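Local coordinates for protein MgGH51 (Meripilus giganteus, PDB 6ZPV) that probably hydrolyses terminal alpha-L-arabinofuranosyl residues from arabinose-containing plant polysaccharides as a GH51 glycosidase, at residues F441-V444 / A445-R448. Residues are numbered along the deposited sequence; the frame is centred on the assembly and turned at random.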
loop_
_atom_site.group_PDB
_atom_site.type_symbol
_atom_site.label_atom_id
_atom_site.label_comp_id
_atom_site.label_asym_id
_atom_site.label_seq_id
_atom_site.Cartn_x
_atom_site.Cartn_y
_atom_site.Cartn_z
ATOM N N PHE A 441 10.067 8.396 -17.482
ATOM C CA PHE A 441 9.005 7.381 -17.449
ATOM C C PHE A 441 9.196 6.318 -18.497
ATOM O O PHE A 441 8.224 5.639 -18.833
ATOM C CB PHE A 441 7.639 8.063 -17.400
ATOM C CG PHE A 441 7.549 9.184 -16.382
ATOM C CD1 PHE A 441 7.397 8.909 -15.053
ATOM C CD2 PHE A 441 7.743 10.531 -16.718
ATOM C CE1 PHE A 441 7.402 9.912 -14.088
ATOM C CE2 PHE A 441 7.758 11.510 -15.764
ATOM C CZ PHE A 441 7.616 11.206 -14.440
ATOM N N GLY A 442 10.394 6.184 -19.036
ATOM C CA GLY A 442 10.714 5.165 -20.042
ATOM C C GLY A 442 11.023 3.802 -19.513
ATOM O O GLY A 442 10.653 3.468 -18.363
ATOM N N THR A 443 11.683 3.031 -20.372
ATOM C CA THR A 443 11.987 1.616 -20.110
ATOM C C THR A 443 13.289 1.452 -19.325
ATOM O O THR A 443 14.161 2.394 -19.330
ATOM C CB THR A 443 12.080 0.849 -21.422
ATOM O OG1 THR A 443 13.215 1.404 -22.082
ATOM C CG2 THR A 443 10.824 0.977 -22.253
ATOM N N VAL A 444 13.550 0.250 -18.836
ATOM C CA VAL A 444 14.840 -0.117 -18.190
ATOM C C VAL A 444 15.968 0.098 -19.199
ATOM O O VAL A 444 17.003 0.620 -18.823
ATOM C CB VAL A 444 14.767 -1.515 -17.564
ATOM C CG1 VAL A 444 16.128 -2.000 -17.066
ATOM C CG2 VAL A 444 13.697 -1.551 -16.493
ATOM N N ALA A 445 15.789 -0.267 -20.464
ATOM C CA ALA A 445 16.860 -0.082 -21.451
ATOM C C ALA A 445 17.231 1.389 -21.611
ATOM O O ALA A 445 18.405 1.655 -21.911
ATOM C CB ALA A 445 16.461 -0.719 -22.741
ATOM N N ASP A 446 16.294 2.301 -21.363
ATOM C CA ASP A 446 16.484 3.767 -21.457
ATOM C C ASP A 446 16.595 4.388 -20.052
ATOM O O ASP A 446 16.289 5.579 -19.899
ATOM C CB ASP A 446 15.338 4.357 -22.276
ATOM C CG ASP A 446 15.360 3.943 -23.726
ATOM O OD1 ASP A 446 16.424 3.677 -24.274
ATOM O OD2 ASP A 446 14.269 3.840 -24.298
ATOM N N GLY A 447 17.071 3.656 -19.046
ATOM C CA GLY A 447 17.539 4.241 -17.774
ATOM C C GLY A 447 16.560 4.089 -16.603
ATOM O O GLY A 447 16.947 4.398 -15.460
ATOM N N ARG A 448 15.362 3.553 -16.831
ATOM C CA ARG A 448 14.416 3.340 -15.719
ATOM C C ARG A 448 14.948 2.303 -14.755
ATOM O O ARG A 448 15.525 1.265 -15.143
ATOM C CB ARG A 448 13.085 2.870 -16.287
ATOM C CG ARG A 448 11.940 2.786 -15.313
ATOM C CD ARG A 448 11.411 4.152 -14.941
ATOM N NE ARG A 448 10.156 4.101 -14.191
ATOM C CZ ARG A 448 8.947 4.114 -14.748
ATOM N NH1 ARG A 448 8.800 4.203 -16.060
ATOM N NH2 ARG A 448 7.863 4.101 -13.969
HETATM O O HOH W 1 12.024 4.600 -22.939
HETATM O O HOH W 2 18.018 1.279 -16.233
#
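Arg-448 folds back along Gly-442, offering a worked example of how a tight turn and a long side chain can fasten one loop. Its CG stands anti to the backbone N (chi1 -172°) and the chain bends at the next torsion, laying the methylenes against the Gly-442 carbonyl and bringing NH1 to Gly-442 O at 3.0 Å. This donor lies in the carbonyl plane on a lone pair, whereas the oxygen is tilted from the guanidinium plane. NE bonds to Thr-492 O and the guanidinium makes a cation-pi contact with Trp-491, so it is gripped from its own loop and a neighbouring one. Shortening this side chain to an alanine would probably leave Gly-442 O without its NH1 donor and cut the tie to Thr-492 and Trp-491.

The close-knit part is backbone. Thr-443 O takes Arg-448 N at 3.0 Å and Asp-446 N at 2.9 Å from opposite faces of its plane, and Val-444 O receives Gly-447 N at 3.0 Å. Gly-447, with positive phi (103°), makes the reversal where a CB would collide with the carbonyl oxygen of Asp-446.

The solvent side is looser. Thr-443 and Asp-446 point the same way, side by side; Thr-443 OG1 accepts a longer bond from Asp-446 N (3.3 Å), while a water spans Thr-443 N and Asp-446 OD2. A second water joins Val-444 O to Arg-448 O.

Paired bonds, Arg-448 N to Thr-443 O enclosing Gly-447 N to Val-444 O, around a glycine in left-handed backbone conformation mark a Schellman motif, in the surface loop linking barrel strand 424-432 to helix 454-469.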